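Local structure of malonyl CoA:acyl carrier protein malonyltransferase (Streptomyces coelicolor, 1NM2) at residues A297-T300 against P301-D305; G39-L42 against A43-G46; A180-E183 against D184-E187. The protein probably catalyses transfer of the malonyl group from malonyl-CoA to holo acyl carrier protein, supplying malonyl-ACP for fatty acid biosynthesis. All coordinates share one frame; numbering follows the deposited sequence.

All three contacts are local turns where a helix starts or stops near the periphery, and none touches another. Interactions 1 and 2 lie at the N-terminal ends of helices 304-314 and 42-47, with centres about 21 Å apart, and both pack leucines on helix 57-75. Interaction 3 closes helix 175-183, its centre about 40 Å from each of theirs, next to the mixed sheet, whereas interaction 1 leaves the edge strand 294-297 of the parallel sheet. Chemistry follows the helix end: aspartate carboxylates accept backbone N-H groups in 297-305 and 39-46, while in 180-187 a lysine ammonium meets carbonyl oxygens. Each is partly buried, with Leu298, Leu304, Leu42 and Leu181 inward.

Interaction 1. Residues A297-T300 against P301-D305; sequences ALKT and PDDLD
The backbone folds back on itself in a type I beta turn, Thr300 to Asp303, closed by Asp303 N donating to Thr300 O (2.8 Å, 163° at the hydrogen), and Leu304 N then bonds to Pro301 O as the chain winds toward helix 304-314. Asp303 turns its carboxylate back against this bend. Its OD1 takes Lys299 N at 2.8 Å through the anti lone pair, the one facing away from OD2. Thr300 N reaches the same OD1 at 3.2 Å, but from above the carboxylate plane. A water bridges the polar side, giving a hydrogen to Asp303 OD1 and bonding Thr300 OG1 at 2.8 Å. With chi1 at 70°, Thr300 places OG1 between its backbone N and carbonyl carbon, where it also receives a weak bond from Asp302 N (3.4 Å). The Lys299 chain crosses beside the carboxylate, its CB touching OD1, and then runs outward fully extended. On the apolar side Leu298 CD2 lies against Asp303 CB and meets Leu304 CD2 at 4.1 Å. Leu304 also packs on helix 57-75 and Trp21, whose NE1 donates to Lys299 O. Two amide hydrogens and a water hydrogen thus converge on one carboxylate oxygen, which fixes the rotation of the Asp303 side chain, would probably stabilise its negative charge, and ties the loop that follows strand 294-297 to the turn leading into helix 304-314.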
loop_
_atom_site.group_PDB
_atom_site.type_symbol
_atom_site.label_atom_id
_atom_site.label_comp_id
_atom_site.label_asym_id
_atom_site.label_seq_id
_atom_site.Cartn_x
_atom_site.Cartn_y
_atom_site.Cartn_z
ATOM N N ALA A 297 10.225 7.625 -8.490
ATOM C CA ALA A 297 8.898 7.795 -7.921
ATOM C C ALA A 297 8.090 8.763 -8.777
ATOM O O ALA A 297 8.563 9.851 -9.113
ATOM C CB ALA A 297 9.002 8.325 -6.491
ATOM N N LEU A 298 6.883 8.355 -9.148
ATOM C CA LEU A 298 6.005 9.210 -9.936
ATOM C C LEU A 298 5.225 10.111 -8.988
ATOM O O LEU A 298 4.420 9.633 -8.187
ATOM C CB LEU A 298 5.021 8.375 -10.756
ATOM C CG LEU A 298 5.601 7.556 -11.910
ATOM C CD1 LEU A 298 4.494 6.741 -12.553
ATOM C CD2 LEU A 298 6.250 8.486 -12.927
ATOM N N LYS A 299 5.476 11.413 -9.062
ATOM C CA LYS A 299 4.765 12.357 -8.214
ATOM C C LYS A 299 3.830 13.229 -9.047
ATOM O O LYS A 299 2.719 13.539 -8.616
ATOM C CB LYS A 299 5.762 13.201 -7.426
ATOM C CG LYS A 299 6.632 12.348 -6.503
ATOM C CD LYS A 299 7.583 13.189 -5.671
ATOM C CE LYS A 299 8.370 12.323 -4.700
ATOM N NZ LYS A 299 9.257 13.137 -3.827
ATOM N N THR A 300 4.273 13.607 -10.246
ATOM C CA THR A 300 3.454 14.418 -11.154
ATOM C C THR A 300 3.710 13.965 -12.589
ATOM O O THR A 300 4.695 13.283 -12.866
ATOM C CB THR A 300 3.791 15.933 -11.069
ATOM O OG1 THR A 300 5.088 16.165 -11.629
ATOM C CG2 THR A 300 3.766 16.420 -9.621
ATOM N N PRO A 301 2.818 14.334 -13.522
ATOM C CA PRO A 301 2.976 13.951 -14.929
ATOM C C PRO A 301 4.344 14.330 -15.506
ATOM O O PRO A 301 4.818 13.711 -16.459
ATOM C CB PRO A 301 1.832 14.692 -15.612
ATOM C CG PRO A 301 0.751 14.640 -14.564
ATOM C CD PRO A 301 1.515 14.988 -13.297
ATOM N N ASP A 302 4.970 15.348 -14.924
ATOM C CA ASP A 302 6.281 15.808 -15.376
ATOM C C ASP A 302 7.357 14.748 -15.137
ATOM O O ASP A 302 8.450 14.829 -15.696
ATOM C CB ASP A 302 6.657 17.109 -14.651
ATOM C CG ASP A 302 5.844 18.305 -15.126
ATOM O OD1 ASP A 302 5.734 19.288 -14.365
ATOM O OD2 ASP A 302 5.319 18.275 -16.260
ATOM N N ASP A 303 7.046 13.755 -14.308
ATOM C CA ASP A 303 7.988 12.676 -14.005
ATOM C C ASP A 303 7.899 11.550 -15.040
ATOM O O ASP A 303 8.753 10.668 -15.082
ATOM C CB ASP A 303 7.695 12.098 -12.610
ATOM C CG ASP A 303 8.043 13.060 -11.481
ATOM O OD1 ASP A 303 7.384 13.004 -10.420
ATOM O OD2 ASP A 303 8.984 13.861 -11.643
ATOM N N LEU A 304 6.866 11.591 -15.878
ATOM C CA LEU A 304 6.636 10.554 -16.887
ATOM C C LEU A 304 7.736 10.302 -17.920
ATOM O O LEU A 304 8.060 9.149 -18.201
ATOM C CB LEU A 304 5.304 10.819 -17.597
ATOM C CG LEU A 304 4.097 10.617 -16.673
ATOM C CD1 LEU A 304 2.815 11.056 -17.363
ATOM C CD2 LEU A 304 4.023 9.147 -16.262
ATOM N N ASP A 305 8.299 11.360 -18.497
ATOM C CA ASP A 305 9.363 11.190 -19.487
ATOM C C ASP A 305 10.533 10.386 -18.925
ATOM O O ASP A 305 11.010 9.445 -19.561
ATOM C CB ASP A 305 9.852 12.555 -19.982
ATOM C CG ASP A 305 9.074 13.043 -21.187
ATOM O OD1 ASP A 305 7.853 12.790 -21.245
ATOM O OD2 ASP A 305 9.676 13.685 -22.074
HETATM O O HOH W 1 7.240 15.742 -9.921
#

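Interaction 2. Residues G39-L42 against A43-G46; sequences GLDL and AHFG
Asp41 caps the start of helix 42-47: its OD2 accepts His44 N at 3.1 Å, the donor standing well above the carboxylate plane. The side chain reaches over the first turn because CG is anti to its own backbone N (chi1 -170°), which also brings OD1 to 3.5 Å from His44 CB. A water completes the cap by donating to Asp41 OD2 and accepting from Ala43 N at 3.1 Å. In the backbone, Phe45 N bonds to Asp41 O at 3.2 Å, and Gly46 N to Leu42 O at 3.0 Å. Leu40 crosses Phe45 at about a right angle, its CD1 3.6 Å from CE1, while His44 CD2 sits over the centre of one face of the Phe45 ring. Farther out, Glu53 accepts from His44 NE2, Ser35 OG bonds Leu42 N, and Leu40, Leu42 and Phe45 all touch helix 57-75. Asp41 is therefore an N-cap that uses both its carboxylate and its carbonyl on the amides of the first turn. Its negative charge at the positive end of the helix dipole is probably favourable, and the water lets the same oxygen serve a second amide indirectly.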
loop_
_atom_site.group_PDB
_atom_site.type_symbol
_atom_site.label_atom_id
_atom_site.label_comp_id
_atom_site.label_asym_id
_atom_site.label_seq_id
_atom_site.Cartn_x
_atom_site.Cartn_y
_atom_site.Cartn_z
ATOM N N GLY A 39 -19.394 5.749 -5.351
ATOM C CA GLY A 39 -20.072 6.747 -4.546
ATOM C C GLY A 39 -19.158 7.643 -3.735
ATOM O O GLY A 39 -19.424 7.904 -2.560
ATOM N N LEU A 40 -18.078 8.118 -4.354
ATOM C CA LEU A 40 -17.130 8.993 -3.672
ATOM C C LEU A 40 -16.480 9.931 -4.692
ATOM O O LEU A 40 -15.995 9.487 -5.728
ATOM C CB LEU A 40 -16.055 8.152 -2.974
ATOM C CG LEU A 40 -15.150 8.859 -1.960
ATOM C CD1 LEU A 40 -15.983 9.327 -0.769
ATOM C CD2 LEU A 40 -14.062 7.897 -1.490
ATOM N N ASP A 41 -16.468 11.226 -4.391
ATOM C CA ASP A 41 -15.893 12.217 -5.296
ATOM C C ASP A 41 -14.367 12.213 -5.226
ATOM O O ASP A 41 -13.758 13.044 -4.549
ATOM C CB ASP A 41 -16.445 13.605 -4.950
ATOM C CG ASP A 41 -16.097 14.656 -5.991
ATOM O OD1 ASP A 41 -16.679 15.756 -5.923
ATOM O OD2 ASP A 41 -15.240 14.395 -6.865
ATOM N N LEU A 42 -13.757 11.271 -5.936
ATOM C CA LEU A 42 -12.303 11.133 -5.949
ATOM C C LEU A 42 -11.572 12.402 -6.370
ATOM O O LEU A 42 -10.543 12.739 -5.795
ATOM C CB LEU A 42 -11.898 9.970 -6.859
ATOM C CG LEU A 42 -12.371 8.587 -6.400
ATOM C CD1 LEU A 42 -12.155 7.570 -7.517
ATOM C CD2 LEU A 42 -11.621 8.173 -5.129
ATOM N N ALA A 43 -12.102 13.103 -7.368
ATOM C CA ALA A 43 -11.481 14.335 -7.843
ATOM C C ALA A 43 -11.387 15.371 -6.720
ATOM O O ALA A 43 -10.359 16.026 -6.551
ATOM C CB ALA A 43 -12.275 14.908 -9.031
ATOM N N HIS A 44 -12.454 15.514 -5.946
ATOM C CA HIS A 44 -12.444 16.472 -4.847
ATOM C C HIS A 44 -11.390 16.134 -3.791
ATOM O O HIS A 44 -10.613 16.995 -3.373
ATOM C CB HIS A 44 -13.810 16.526 -4.159
ATOM C CG HIS A 44 -13.782 17.227 -2.834
ATOM N ND1 HIS A 44 -13.647 18.594 -2.717
ATOM C CD2 HIS A 44 -13.812 16.742 -1.569
ATOM C CE1 HIS A 44 -13.596 18.921 -1.438
ATOM N NE2 HIS A 44 -13.694 17.816 -0.721
ATOM N N PHE A 45 -11.371 14.885 -3.350
ATOM C CA PHE A 45 -10.423 14.485 -2.320
ATOM C C PHE A 45 -8.974 14.517 -2.782
ATOM O O PHE A 45 -8.065 14.646 -1.969
ATOM C CB PHE A 45 -10.790 13.104 -1.777
ATOM C CG PHE A 45 -12.070 13.095 -0.991
ATOM C CD1 PHE A 45 -13.237 12.572 -1.539
ATOM C CD2 PHE A 45 -12.115 13.647 0.285
ATOM C CE1 PHE A 45 -14.437 12.600 -0.827
ATOM C CE2 PHE A 45 -13.305 13.683 1.006
ATOM C CZ PHE A 45 -14.471 13.158 0.449
ATOM N N GLY A 46 -8.763 14.416 -4.089
ATOM C CA GLY A 46 -7.412 14.456 -4.608
ATOM C C GLY A 46 -6.961 15.856 -4.993
ATOM O O GLY A 46 -5.781 16.068 -5.265
HETATM O O HOH W 2 -14.411 12.552 -9.367
#

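Interaction 3. Residues A180-E183 against D184-E187; sequences ALNE and DKPE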
loop_
_atom_site.group_PDB
_atom_site.type_symbol
_atom_site.label_atom_id
_atom_site.label_comp_id
_atom_site.label_asym_id
_atom_site.label_seq_id
_atom_site.Cartn_x
_atom_site.Cartn_y
_atom_site.Cartn_z
ATOM N N ALA A 180 2.179 1.794 26.871
ATOM C CA ALA A 180 3.127 1.028 27.679
ATOM C C ALA A 180 4.428 0.853 26.908
ATOM O O ALA A 180 5.509 0.789 27.497
ATOM C CB ALA A 180 2.543 -0.340 28.031
ATOM N N LEU A 181 4.314 0.789 25.582
ATOM C CA LEU A 181 5.475 0.615 24.712
ATOM C C LEU A 181 6.332 1.872 24.720
ATOM O O LEU A 181 7.559 1.802 24.666
ATOM C CB LEU A 181 5.024 0.327 23.276
ATOM C CG LEU A 181 5.857 -0.610 22.394
ATOM C CD1 LEU A 181 5.593 -0.256 20.935
ATOM C CD2 LEU A 181 7.339 -0.486 22.702
ATOM N N ASN A 182 5.678 3.027 24.784
ATOM C CA ASN A 182 6.397 4.295 24.792
ATOM C C ASN A 182 7.077 4.544 26.129
ATOM O O ASN A 182 8.146 5.155 26.190
ATOM C CB ASN A 182 5.441 5.449 24.479
ATOM C CG ASN A 182 6.155 6.777 24.375
ATOM O OD1 ASN A 182 7.180 6.885 23.704
ATOM N ND2 ASN A 182 5.617 7.798 25.034
ATOM N N GLU A 183 6.446 4.078 27.201
ATOM C CA GLU A 183 6.988 4.250 28.541
ATOM C C GLU A 183 8.108 3.247 28.786
ATOM O O GLU A 183 9.085 3.543 29.475
ATOM C CB GLU A 183 5.866 4.090 29.576
ATOM C CG GLU A 183 4.908 5.286 29.603
ATOM C CD GLU A 183 3.605 5.008 30.336
ATOM O OE1 GLU A 183 3.647 4.567 31.506
ATOM O OE2 GLU A 183 2.532 5.240 29.738
ATOM N N ASP A 184 7.962 2.059 28.213
ATOM C CA ASP A 184 8.970 1.018 28.339
ATOM C C ASP A 184 9.363 0.604 26.923
ATOM O O ASP A 184 8.863 -0.385 26.380
ATOM C CB ASP A 184 8.413 -0.171 29.125
ATOM C CG ASP A 184 9.361 -1.357 29.143
ATOM O OD1 ASP A 184 10.586 -1.157 28.973
ATOM O OD2 ASP A 184 8.879 -2.491 29.340
ATOM N N LYS A 185 10.261 1.385 26.334
ATOM C CA LYS A 185 10.719 1.154 24.970
ATOM C C LYS A 185 11.708 0.007 24.840
ATOM O O LYS A 185 12.388 -0.358 25.801
ATOM C CB LYS A 185 11.382 2.416 24.415
ATOM C CG LYS A 185 10.498 3.656 24.379
ATOM C CD LYS A 185 11.238 4.807 23.696
ATOM C CE LYS A 185 10.421 6.096 23.694
ATOM N NZ LYS A 185 10.111 6.540 25.078
ATOM N N PRO A 186 11.789 -0.588 23.638
ATOM C CA PRO A 186 12.730 -1.692 23.430
ATOM C C PRO A 186 14.120 -1.067 23.473
ATOM O O PRO A 186 14.280 0.116 23.158
ATOM C CB PRO A 186 12.378 -2.196 22.033
ATOM C CG PRO A 186 10.913 -1.843 21.893
ATOM C CD PRO A 186 10.873 -0.456 22.490
ATOM N N GLU A 187 15.114 -1.854 23.865
ATOM C CA GLU A 187 16.486 -1.368 23.944
ATOM C C GLU A 187 16.925 -0.721 22.635
ATOM O O GLU A 187 16.717 -1.279 21.559
ATOM C CB GLU A 187 17.429 -2.527 24.266
ATOM C CG GLU A 187 18.822 -2.094 24.682
ATOM C CD GLU A 187 19.768 -3.268 24.827
ATOM O OE1 GLU A 187 19.295 -4.365 25.198
ATOM O OE2 GLU A 187 20.981 -3.089 24.581
HETATM O O HOH W 3 11.562 3.452 27.771
#
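Lys185 folds its ammonium group back over the last turn of helix 175-183, where NZ donates to Asn182 O at 2.6 Å, in the carbonyl plane. That backbone oxygen is the main partner; Asn182 OD1, at 3.3 Å from NZ, is a weak second one. The two side chains lie side by side and point the same way. The Lys185 side chain runs extended from CG to CE and bends at its last torsion (chi4 60°), turning NZ in toward these oxygens; on the way CG brushes Asn182 O at 3.3 Å. A chi1 of -176° swings the Asn182 amide away from its own N and alongside the lysine. The final helical bond is Asp184 N to Ala180 O at 2.9 Å. The backbone leaves helical geometry at Asp184, and a water bridges the turn, donating to Glu183 O and accepting from Lys185 N at 2.8 Å. Lys185 N does not bond Leu181 O, although the two are close; Lys185 CA approaches that oxygen at 3.2 Å in a CA-H...O contact. On the buried side Leu181 CD2 presses on Pro186 CD at 3.5 Å, the two side chains crossing at about a right angle. Both also touch His152 of helix 146-155 and Leu141 of strand 136-143, and His152 NE2 bonds Asp184 O. A lysine just past the C-terminal end of helix 175-183 thus bonds by its ammonium group to a carbonyl of the last turn, in the helix-to-strand connection that leads into edge strand 189-194 of the mixed sheet.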